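Local coordinates for protein Zn-dependent hydrolase, glyoxylase (Echinicola vietnamensis, PDB 6T5K) that probably hydrolyses the amide bond of beta-lactam antibiotics, carbapenems among them, as a zinc-dependent class B metallo-beta-lactamase, at residues Val68-Pro73 and Val97-His102; Val41-Leu46 and Ala55-Ile60. All blocks are in the same frame, centred on the assembly; numbering follows the deposited sequence.

Interaction 1: Val68-Pro73 and Val97-His102; sequences VVFDTP and VATHFH. With ZN (zinc ion), chain G.
F70 and V97 pair as parallel neighbours at the C-terminal ends of strands 66-70 and 92-98, and D71 and T99 extend the contact by side-chain hydrogen bonds just beyond. This buried contact closes the beta-alpha-beta unit made by these strands and helix 76-88, just before the zinc site. V97 bonds to the residues on either side of F70. V97 N gives a hydrogen bond to V69 O at 2.8 Å, and D71 N gives one to V97 O at 2.7 Å. The side chains of F70 and V97 run side by side on one face of the sheet. V97 CB lies 3.8 Å from F70 CD2, with V97 CG2 over the ring face near its rim. T99 CG2 meets the same ring in plane, at its edge. F70 packs on V154 and V156 of strand 152-157, and V97 on V156. D71 OD1 accepts twice from T99. The backbone T99 N comes in at 3.0 Å, nearly along the C-O bond. T99 OG1 comes in at 2.8 Å on the syn side, set between its own backbone N and carbonyl carbon (chi1 63°). H100 NE2 and H102 ND1 then bind zinc with H163 and water 1, and D196 holds H102 NE2. Backbone and side chain of T99 thus share one D71 oxygen, consistent with holding the start of the loop that carries H100 and H102.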
loop_
_atom_site.group_PDB
_atom_site.type_symbol
_atom_site.label_atom_id
_atom_site.label_comp_id
_atom_site.label_asym_id
_atom_site.label_seq_id
_atom_site.Cartn_x
_atom_site.Cartn_y
_atom_site.Cartn_z
ATOM N N VAL A 68 3.899 -6.132 9.182
ATOM C CA VAL A 68 3.273 -6.488 7.913
ATOM C C VAL A 68 3.513 -5.362 6.921
ATOM O O VAL A 68 3.406 -4.189 7.275
ATOM C CB VAL A 68 1.768 -6.727 8.104
ATOM C CG1 VAL A 68 1.071 -6.825 6.751
ATOM C CG2 VAL A 68 1.533 -7.965 8.990
ATOM N N VAL A 69 3.879 -5.716 5.695
ATOM C CA VAL A 69 4.192 -4.744 4.656
ATOM C C VAL A 69 3.084 -4.725 3.606
ATOM O O VAL A 69 2.624 -5.778 3.155
ATOM C CB VAL A 69 5.552 -5.068 4.016
ATOM C CG1 VAL A 69 5.864 -4.096 2.889
ATOM C CG2 VAL A 69 6.649 -5.074 5.064
ATOM N N PHE A 70 2.684 -3.523 3.210
ATOM C CA PHE A 70 1.760 -3.296 2.109
ATOM C C PHE A 70 2.549 -2.690 0.971
ATOM O O PHE A 70 3.109 -1.597 1.121
ATOM C CB PHE A 70 0.636 -2.342 2.511
ATOM C CG PHE A 70 -0.398 -2.992 3.380
ATOM C CD1 PHE A 70 -0.148 -3.213 4.717
ATOM C CD2 PHE A 70 -1.618 -3.432 2.844
ATOM C CE1 PHE A 70 -1.079 -3.834 5.501
ATOM C CE2 PHE A 70 -2.515 -4.071 3.632
ATOM C CZ PHE A 70 -2.261 -4.237 4.970
ATOM N N ASP A 71 2.579 -3.414 -0.145
ATOM C CA ASP A 71 3.296 -3.109 -1.379
ATOM C C ASP A 71 4.799 -3.292 -1.221
ATOM O O ASP A 71 5.391 -2.983 -0.173
ATOM C CB ASP A 71 3.000 -1.716 -1.919
ATOM C CG ASP A 71 1.634 -1.609 -2.570
ATOM O OD1 ASP A 71 0.852 -2.581 -2.539
ATOM O OD2 ASP A 71 1.341 -0.515 -3.105
ATOM N N THR A 72 5.397 -3.804 -2.254
ATOM C CA THR A 72 6.844 -3.767 -2.356
ATOM C C THR A 72 7.260 -2.509 -3.107
ATOM O O THR A 72 6.480 -1.966 -3.897
ATOM C CB THR A 72 7.378 -4.973 -3.129
ATOM O OG1 THR A 72 6.987 -4.908 -4.506
ATOM C CG2 THR A 72 6.859 -6.267 -2.553
ATOM N N PRO A 73 8.470 -2.019 -2.871
ATOM C CA PRO A 73 9.100 -1.151 -3.870
ATOM C C PRO A 73 9.079 -1.807 -5.249
ATOM O O PRO A 73 8.886 -3.020 -5.363
ATOM C CB PRO A 73 10.524 -0.970 -3.334
ATOM C CG PRO A 73 10.392 -1.194 -1.826
ATOM C CD PRO A 73 9.343 -2.282 -1.716
ATOM N N VAL A 97 1.540 -7.719 1.488
ATOM C CA VAL A 97 0.299 -7.607 0.742
ATOM C C VAL A 97 0.564 -6.784 -0.511
ATOM O O VAL A 97 1.073 -5.668 -0.420
ATOM C CB VAL A 97 -0.797 -6.918 1.578
ATOM C CG1 VAL A 97 -2.080 -6.781 0.792
ATOM C CG2 VAL A 97 -1.043 -7.679 2.873
ATOM N N ALA A 98 0.172 -7.305 -1.672
ATOM C CA ALA A 98 0.237 -6.552 -2.926
ATOM C C ALA A 98 -1.146 -5.959 -3.157
ATOM O O ALA A 98 -2.120 -6.706 -3.303
ATOM C CB ALA A 98 0.586 -7.455 -4.101
ATOM N N THR A 99 -1.244 -4.634 -3.145
ATOM C CA THR A 99 -2.568 -4.023 -3.178
ATOM C C THR A 99 -3.185 -3.924 -4.573
ATOM O O THR A 99 -4.367 -3.564 -4.675
ATOM C CB THR A 99 -2.596 -2.673 -2.441
ATOM O OG1 THR A 99 -1.738 -1.726 -3.060
ATOM C CG2 THR A 99 -2.252 -2.852 -0.960
ATOM N N HIS A 100 -2.433 -4.188 -5.628
ATOM C CA HIS A 100 -2.981 -4.517 -6.945
ATOM C C HIS A 100 -1.852 -5.149 -7.745
ATOM O O HIS A 100 -0.745 -5.347 -7.235
ATOM C CB HIS A 100 -3.684 -3.363 -7.692
ATOM C CG HIS A 100 -2.821 -2.184 -8.015
ATOM N ND1 HIS A 100 -2.547 -1.188 -7.104
ATOM C CD2 HIS A 100 -2.238 -1.796 -9.175
ATOM C CE1 HIS A 100 -1.782 -0.270 -7.673
ATOM N NE2 HIS A 100 -1.591 -0.607 -8.930
ATOM N N PHE A 101 -2.133 -5.489 -8.992
ATOM C CA PHE A 101 -1.196 -6.316 -9.756
ATOM C C PHE A 101 -0.022 -5.564 -10.382
ATOM O O PHE A 101 0.852 -6.211 -10.964
ATOM C CB PHE A 101 -1.935 -7.102 -10.849
ATOM C CG PHE A 101 -2.307 -6.291 -12.065
ATOM C CD1 PHE A 101 -3.520 -5.594 -12.111
ATOM C CD2 PHE A 101 -1.468 -6.260 -13.179
ATOM C CE1 PHE A 101 -3.870 -4.873 -13.234
ATOM C CE2 PHE A 101 -1.837 -5.545 -14.326
ATOM C CZ PHE A 101 -3.028 -4.836 -14.339
ATOM N N HIS A 102 0.040 -4.238 -10.285
ATOM C CA HIS A 102 1.105 -3.497 -10.954
ATOM C C HIS A 102 2.453 -3.648 -10.222
ATOM O O HIS A 102 2.533 -4.058 -9.070
ATOM C CB HIS A 102 0.758 -2.017 -11.026
ATOM C CG HIS A 102 -0.294 -1.677 -12.027
ATOM N ND1 HIS A 102 -1.016 -0.502 -11.965
ATOM C CD2 HIS A 102 -0.726 -2.329 -13.131
ATOM C CE1 HIS A 102 -1.845 -0.448 -12.989
ATOM N NE2 HIS A 102 -1.693 -1.546 -13.709
HETATM ZN ZN ZN G . -1.065 0.765 -10.371
HETATM O O HOH W 1 0.518 1.773 -10.086
#

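Interaction 2: Val41-Leu46 and Ala55-Ile60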
loop_
_atom_site.group_PDB
_atom_site.type_symbol
_atom_site.label_atom_id
_atom_site.label_comp_id
_atom_site.label_asym_id
_atom_site.label_seq_id
_atom_site.Cartn_x
_atom_site.Cartn_y
_atom_site.Cartn_z
ATOM N N VAL A 41 5.481 4.836 6.337
ATOM C CA VAL A 41 5.417 4.865 4.881
ATOM C C VAL A 41 6.800 4.523 4.340
ATOM O O VAL A 41 7.807 5.075 4.802
ATOM C CB VAL A 41 4.942 6.233 4.366
ATOM C CG1 VAL A 41 4.877 6.234 2.869
ATOM C CG2 VAL A 41 3.601 6.608 4.987
ATOM N N HIS A 42 6.871 3.569 3.417
ATOM C CA HIS A 42 8.098 3.341 2.671
ATOM C C HIS A 42 7.958 3.989 1.300
ATOM O O HIS A 42 6.934 3.833 0.631
ATOM C CB HIS A 42 8.514 1.875 2.625
ATOM C CG HIS A 42 7.612 0.946 1.872
ATOM N ND1 HIS A 42 7.722 0.757 0.508
ATOM C CD2 HIS A 42 6.738 0.011 2.313
ATOM C CE1 HIS A 42 6.930 -0.229 0.144
ATOM N NE2 HIS A 42 6.296 -0.671 1.219
ATOM N N VAL A 43 8.993 4.717 0.886
ATOM C CA VAL A 43 8.955 5.524 -0.330
ATOM C C VAL A 43 10.117 5.106 -1.206
ATOM O O VAL A 43 11.273 5.157 -0.768
ATOM C CB VAL A 43 9.026 7.028 -0.032
ATOM C CG1 VAL A 43 8.868 7.824 -1.323
ATOM C CG2 VAL A 43 7.947 7.446 0.960
ATOM N N SER A 44 9.810 4.703 -2.434
ATOM C CA SER A 44 10.799 4.386 -3.460
ATOM C C SER A 44 10.461 5.173 -4.723
ATOM O O SER A 44 9.390 5.771 -4.838
ATOM C CB SER A 44 10.833 2.879 -3.725
ATOM O OG SER A 44 9.545 2.361 -3.998
ATOM N N PHE A 45 11.384 5.229 -5.669
ATOM C CA PHE A 45 11.270 6.205 -6.743
ATOM C C PHE A 45 11.327 5.526 -8.097
ATOM O O PHE A 45 12.123 4.612 -8.313
ATOM C CB PHE A 45 12.351 7.275 -6.602
ATOM C CG PHE A 45 12.292 7.991 -5.290
ATOM C CD1 PHE A 45 12.985 7.510 -4.189
ATOM C CD2 PHE A 45 11.515 9.119 -5.143
ATOM C CE1 PHE A 45 12.913 8.156 -2.968
ATOM C CE2 PHE A 45 11.448 9.775 -3.928
ATOM C CZ PHE A 45 12.147 9.289 -2.841
ATOM N N LEU A 46 10.457 5.986 -8.993
ATOM C CA LEU A 46 10.248 5.382 -10.300
ATOM C C LEU A 46 10.387 6.475 -11.347
ATOM O O LEU A 46 9.645 7.463 -11.316
ATOM C CB LEU A 46 8.843 4.778 -10.361
ATOM C CG LEU A 46 8.497 3.858 -11.526
ATOM C CD1 LEU A 46 9.568 2.792 -11.670
ATOM C CD2 LEU A 46 7.114 3.248 -11.315
ATOM N N ALA A 55 7.471 9.173 -6.925
ATOM C CA ALA A 55 7.562 8.485 -5.654
ATOM C C ALA A 55 6.437 7.470 -5.557
ATOM O O ALA A 55 5.302 7.761 -5.943
ATOM C CB ALA A 55 7.498 9.503 -4.535
ATOM N N CYS A 56 6.762 6.271 -5.073
ATOM C CA CYS A 56 5.793 5.207 -4.852
ATOM C C CYS A 56 5.779 4.892 -3.367
ATOM O O CYS A 56 6.839 4.716 -2.753
ATOM C CB CYS A 56 6.158 3.944 -5.617
ATOM S SG CYS A 56 6.247 4.180 -7.410
ATOM N N ASN A 57 4.589 4.836 -2.787
ATOM C CA ASN A 57 4.431 4.584 -1.368
ATOM C C ASN A 57 3.956 3.161 -1.099
ATOM O O ASN A 57 3.137 2.614 -1.836
ATOM C CB ASN A 57 3.386 5.519 -0.756
ATOM C CG ASN A 57 3.747 6.961 -0.891
ATOM O OD1 ASN A 57 4.938 7.343 -0.926
ATOM N ND2 ASN A 57 2.725 7.798 -0.962
ATOM N N GLY A 58 4.470 2.580 -0.018
ATOM C CA GLY A 58 3.806 1.490 0.657
ATOM C C GLY A 58 3.736 1.793 2.140
ATOM O O GLY A 58 4.149 2.861 2.602
ATOM N N MET A 59 3.215 0.831 2.881
ATOM C CA MET A 59 3.006 1.006 4.312
ATOM C C MET A 59 3.645 -0.173 5.032
ATOM O O MET A 59 3.634 -1.290 4.525
ATOM C CB MET A 59 1.504 1.080 4.656
ATOM C CG MET A 59 1.235 1.212 6.166
ATOM S SD MET A 59 -0.505 1.565 6.565
ATOM C CE MET A 59 -1.258 -0.026 6.264
ATOM N N ILE A 60 4.200 0.087 6.205
ATOM C CA ILE A 60 4.604 -0.945 7.146
ATOM C C ILE A 60 3.812 -0.716 8.419
ATOM O O ILE A 60 3.766 0.411 8.926
ATOM C CB ILE A 60 6.108 -0.893 7.465
ATOM C CG1 ILE A 60 6.929 -0.662 6.211
ATOM C CG2 ILE A 60 6.529 -2.201 8.155
ATOM C CD1 ILE A 60 8.350 -0.343 6.516
HETATM O O HOH W 2 7.734 2.118 -2.001
#
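The imidazole of H42 lies flat over G58, its partner on the adjacent antiparallel strand. G58 CA sits 3.6 Å from the ring centroid, 19° off the normal, in a CH-pi contact. H42 CG stands between the backbone N and the carbonyl carbon (chi1 66°), and this swings the ring across to the second strand. H42 NE2 is 3.3 Å from G58 CA. I60 CG1 touches the ring edge at H42 CD2, 4.0 Å away. Water 2 bridges the strands on this face. It is hydrogen-bonded to H42 ND1 and to S44 OG, and it donates to C56 O at 2.8 Å. C56 SG packs against L46 CB at 4.0 Å. The other face carries V41, V43, F45, A55, N57 and M59. V43 and N57 lie side by side and point the same way, with V43 CG2 3.6 Å from N57 OD1. A55 CB touches both V43 CG1, at 3.9 Å, and F45 CE2. The backbone ladder has two hydrogen-bonded pairs, H42 with G58 and S44 with C56. In the first, H42 N approaches G58 O from above the carbonyl plane; the bond back, G58 N to H42 O, lies in plane. The two strands form the beta hairpin 39-48 and 54-63. N57 ND2 is held by P221 O and G224 O, and A55 O accepts from H223 ND1. H223 binds the second zinc ion with D104 and C182, so the hairpin backbone makes a second-shell bond to a metal ligand. H42 and I60 pack on L82 of helix 76-88, while M59 reaches V177 and F179 of strand 177-181.

In the fold
Interactions 1 and 2 belong to one sheet, where strands 54-63 and 66-70 are neighbours. Their centres are about 10 Å apart. F70 N lies 2.8 Å from M59 O, a probable hydrogen bond. H42 NE2 comes within 2.8 Å of D71 O, and P73 CB packs 3.5 Å from S44 OG. Both contacts border the metal centre. Residues 97-102 supply two ligands of one zinc ion. The side chain of C56 is about 6 Å from the second zinc ion, bound by D104, C182 and H223. It is about 4 Å from those of D104 and H223. That of D71 is about 7 Å from this ion and about 5 Å from that of C182.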